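Side-chain contacts in putative Nitroreductase (Anabaena variabilis ATCC 29413, PDB 3EO7), which probably acts as a flavoprotein oxidoreductase of the nitroreductase family, binding flavin mononucleotide as its cofactor: residues E343-D348 and D430-I435; K442-I445 and R451-R454. All coordinates share one frame; numbering follows the deposited sequence. Where two conformers were deposited one is given.

Contact 1: residues E343-D348 and D430-I435; sequences EELTFD and DAAAVI
Leu345 and Ala432 meet in the mixed sheet of a nitroreductase-family domain, where the short, weakly bonded strand 345-346 and the residues leading into strand 433-439 both bond to the end of strand 381-390: Leu345 to Gly388 and Gln390, Ala432 to Cys387 and Gly388. Both side chains start toward the opposite segment. The leucine's branch CD1 does the touching, with Leu345 CD1 lying 3.7 Å from Ala432 CB. Its first torsion, -98°, lies well off a staggered position, and the buried side chain also touches Leu476. Alanine suits the other half, since its single methyl fits against both the leucine branch and the backbone, with Ala432 CB 3.7 Å from Leu345 N. Ala432 also forms a classic beta bulge with Ala433, the pair facing Leu507 of strand 500-508. Glu343 and Glu344 point away, as suits charged residues at an exposed place, and Glu343 rests on Arg509. Asp430 turns its carboxylate to Arg511 in a salt bridge. On the Glu343 side one water donates to both backbones, 2.9 Å from Glu343 O and 2.9 Å from Asp430 O.

Contact 2: residues K442-I445 and R451-R454; sequences KSAI and RVYR
The backbones come closest at Ile445 and Val452, their CA atoms 6.0 Å apart, between the later part of the short helix 441-448 and the first turn of the long helix 452-473. Val452 points toward the first helix and straddles the peptide between Ala444 and Ile445. Its CG1 sits between its own backbone N and carbonyl carbon (chi1 76°), and CG2 is anti to the N; this rotation spreads the two methyls over different parts of that peptide. Val452 CG1 lies 3.7 Å from Ile445 N, while Val452 CG2 lies 3.7 Å from Ala444 O. The methyl of Ala444 is met by both branches, with Ala444 CB 3.8 Å from Val452 CG1, and alanine's small size lets the helix backbone come this near. These are two consecutive helices of the nitroreductase-family domain, joined by a short connection and packed through aliphatic groups. The side chains of Ile445 and Val452 cross at about a right angle, Ile445 CG1 lying 3.8 Å from Val452 CG1. A glycine in place of Val452 would probably open a gap against the 444-445 peptide and take away the two methyls that meet Ala444 CB. Ile445 also packs on Ala10 and Gln11 of helix 9-16. Arg451 and Arg454 both form salt bridges with Asp215, which holds the two together, Arg454 NH1 lying 3.2 Å above the Arg451 guanidinium plane, offset toward its rim.

Contacts 1 and 2 come in series along the chain, the first closing before the second opens, and all four segments belong to the same nitroreductase-family domain. Strand 433-439, which begins in contact 1, leads directly into helix 441-448, which carries the first half of contact 2. The two contacts' centres are about 31 Å apart and their nearest atoms about 15 Å, so they do not touch. Contact 1 joins the short strand 345-346 to the start of strand 433-439, and contact 2 joins helices 441-448 and 452-473, so they lie at the two ends of one strand-helix-helix run. Both are away from the known flavin-binding residues.

Contact 1: residues E343-D348 and D430-I435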
# COMPACT_ATOMS: atom_id res chain seq x y z
N GLU A 343 -4.42 -26.85 3.08
CA GLU A 343 -5.69 -27.16 2.44
C GLU A 343 -5.95 -26.22 1.26
O GLU A 343 -5.35 -25.15 1.17
CB GLU A 343 -6.86 -27.10 3.42
CG GLU A 343 -6.83 -28.20 4.46
CD GLU A 343 -8.01 -28.09 5.45
OE1 GLU A 343 -8.65 -27.00 5.58
OE2 GLU A 343 -8.28 -29.11 6.13
N GLU A 344 -6.87 -26.64 0.39
CA GLU A 344 -7.18 -25.91 -0.82
C GLU A 344 -8.20 -24.78 -0.65
O GLU A 344 -8.96 -24.74 0.30
CB GLU A 344 -7.73 -26.87 -1.86
CG GLU A 344 -6.72 -27.94 -2.24
CD GLU A 344 -7.11 -28.74 -3.47
OE1 GLU A 344 -8.32 -28.98 -3.69
OE2 GLU A 344 -6.19 -29.13 -4.21
N LEU A 345 -8.09 -23.80 -1.56
CA LEU A 345 -9.15 -22.81 -1.75
C LEU A 345 -10.09 -23.39 -2.79
O LEU A 345 -9.68 -24.24 -3.60
CB LEU A 345 -8.62 -21.48 -2.29
CG LEU A 345 -8.37 -20.35 -1.30
CD1 LEU A 345 -7.63 -20.80 -0.07
CD2 LEU A 345 -7.70 -19.18 -2.04
N THR A 346 -11.33 -22.94 -2.79
CA THR A 346 -12.22 -23.27 -3.89
C THR A 346 -11.96 -22.24 -4.99
O THR A 346 -11.46 -21.15 -4.76
CB THR A 346 -13.70 -23.22 -3.51
OG1 THR A 346 -14.08 -21.87 -3.19
CG2 THR A 346 -14.02 -24.17 -2.35
N PHE A 347 -12.33 -22.58 -6.22
CA PHE A 347 -12.13 -21.62 -7.30
C PHE A 347 -13.02 -20.39 -7.05
O PHE A 347 -12.59 -19.26 -7.28
CB PHE A 347 -12.38 -22.27 -8.66
CG PHE A 347 -12.09 -21.39 -9.83
CD1 PHE A 347 -10.98 -20.56 -9.88
CD2 PHE A 347 -12.93 -21.41 -10.93
CE1 PHE A 347 -10.73 -19.77 -10.97
CE2 PHE A 347 -12.66 -20.61 -12.04
CZ PHE A 347 -11.55 -19.81 -12.05
N ASP A 348 -14.23 -20.61 -6.55
CA ASP A 348 -15.09 -19.47 -6.18
C ASP A 348 -14.43 -18.52 -5.17
O ASP A 348 -14.60 -17.29 -5.25
CB ASP A 348 -16.45 -19.93 -5.65
CG ASP A 348 -17.42 -20.34 -6.75
OD1 ASP A 348 -17.14 -20.11 -7.96
OD2 ASP A 348 -18.48 -20.89 -6.39
N ASP A 430 3.02 -23.87 1.45
CA ASP A 430 1.69 -24.33 1.87
C ASP A 430 0.50 -23.54 1.37
O ASP A 430 -0.64 -23.95 1.56
CB ASP A 430 1.64 -24.39 3.40
CG ASP A 430 2.67 -25.36 3.98
OD1 ASP A 430 3.02 -26.33 3.29
OD2 ASP A 430 3.16 -25.10 5.10
N ALA A 431 0.78 -22.39 0.74
CA ALA A 431 -0.25 -21.58 0.12
C ALA A 431 -1.05 -22.39 -0.93
O ALA A 431 -0.50 -23.26 -1.63
CB ALA A 431 0.41 -20.39 -0.58
N ALA A 432 -2.31 -22.04 -1.04
CA ALA A 432 -3.20 -22.55 -2.08
C ALA A 432 -2.86 -21.81 -3.39
O ALA A 432 -2.91 -22.39 -4.47
CB ALA A 432 -4.69 -22.33 -1.68
N ALA A 433 -2.59 -20.51 -3.28
CA ALA A 433 -2.25 -19.66 -4.43
C ALA A 433 -1.33 -18.54 -3.96
O ALA A 433 -1.41 -18.09 -2.81
CB ALA A 433 -3.50 -19.07 -5.06
N VAL A 434 -0.50 -18.08 -4.87
CA VAL A 434 0.46 -17.02 -4.58
C VAL A 434 0.36 -16.00 -5.70
O VAL A 434 0.54 -16.34 -6.88
CB VAL A 434 1.87 -17.57 -4.43
CG1 VAL A 434 2.84 -16.37 -4.13
CG2 VAL A 434 1.96 -18.64 -3.30
N ILE A 435 0.00 -14.77 -5.35
CA ILE A 435 -0.14 -13.70 -6.32
C ILE A 435 1.11 -12.81 -6.43
O ILE A 435 1.57 -12.25 -5.43
CB ILE A 435 -1.40 -12.86 -5.99
CG1 ILE A 435 -2.64 -13.77 -6.03
CG2 ILE A 435 -1.59 -11.68 -6.96
CD1 ILE A 435 -3.90 -13.03 -5.67
O HOH W 1 -3.34 -23.68 2.64

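Contact 2: residues K442-I445 and R451-R454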
# COMPACT_ATOMS: atom_id res chain seq x y z
N LYS A 442 11.66 -0.58 -16.94
CA LYS A 442 12.14 0.34 -17.98
C LYS A 442 10.97 1.13 -18.56
O LYS A 442 11.05 2.36 -18.72
CB LYS A 442 12.87 -0.43 -19.07
CG LYS A 442 13.51 0.44 -20.11
CD LYS A 442 14.04 -0.44 -21.27
N SER A 443 9.89 0.42 -18.88
CA SER A 443 8.72 1.05 -19.43
C SER A 443 8.08 2.02 -18.43
O SER A 443 7.71 3.14 -18.79
CB SER A 443 7.69 -0.00 -19.86
OG SER A 443 6.58 0.67 -20.39
N ALA A 444 7.98 1.60 -17.17
CA ALA A 444 7.41 2.44 -16.12
C ALA A 444 8.22 3.74 -15.96
O ALA A 444 7.66 4.83 -15.79
CB ALA A 444 7.40 1.64 -14.77
N ILE A 445 9.54 3.61 -15.97
CA ILE A 445 10.45 4.77 -15.82
C ILE A 445 10.30 5.71 -17.01
O ILE A 445 10.31 6.94 -16.87
CB ILE A 445 11.92 4.32 -15.63
CG1 ILE A 445 12.05 3.62 -14.27
CG2 ILE A 445 12.87 5.53 -15.71
CD1 ILE A 445 13.31 2.76 -14.15
N ARG A 451 10.93 8.16 -10.01
CA ARG A 451 9.90 8.22 -8.96
C ARG A 451 8.81 7.17 -9.15
O ARG A 451 8.09 6.85 -8.21
CB ARG A 451 9.30 9.63 -8.93
CG ARG A 451 8.25 9.91 -7.83
CD ARG A 451 7.63 11.26 -8.12
NE ARG A 451 6.73 11.83 -7.09
CZ ARG A 451 7.15 12.64 -6.11
NH1 ARG A 451 8.45 12.93 -5.97
NH2 ARG A 451 6.29 13.18 -5.27
N VAL A 452 8.68 6.61 -10.36
CA VAL A 452 7.68 5.57 -10.59
C VAL A 452 7.89 4.39 -9.64
O VAL A 452 6.93 3.70 -9.29
CB VAL A 452 7.69 5.03 -12.06
CG1 VAL A 452 8.88 4.07 -12.31
CG2 VAL A 452 6.29 4.36 -12.39
N TYR A 453 9.12 4.20 -9.16
CA TYR A 453 9.41 3.13 -8.23
C TYR A 453 8.52 3.21 -7.00
O TYR A 453 8.02 2.18 -6.51
CB TYR A 453 10.89 3.15 -7.83
CG TYR A 453 11.39 1.81 -7.32
CD1 TYR A 453 11.84 0.84 -8.19
CD2 TYR A 453 11.42 1.55 -5.97
CE1 TYR A 453 12.33 -0.39 -7.74
CE2 TYR A 453 11.93 0.36 -5.49
CZ TYR A 453 12.36 -0.62 -6.40
OH TYR A 453 12.85 -1.80 -5.92
N ARG A 454 8.35 4.43 -6.47
CA ARG A 454 7.45 4.65 -5.34
C ARG A 454 6.01 4.24 -5.71
O ARG A 454 5.35 3.55 -4.97
CB ARG A 454 7.37 6.14 -4.99
CG ARG A 454 8.66 6.78 -4.63
CD ARG A 454 8.32 8.22 -4.17
NE ARG A 454 9.51 9.02 -4.04
CZ ARG A 454 9.52 10.30 -3.65
NH1 ARG A 454 8.38 10.91 -3.34
NH2 ARG A 454 10.67 10.94 -3.55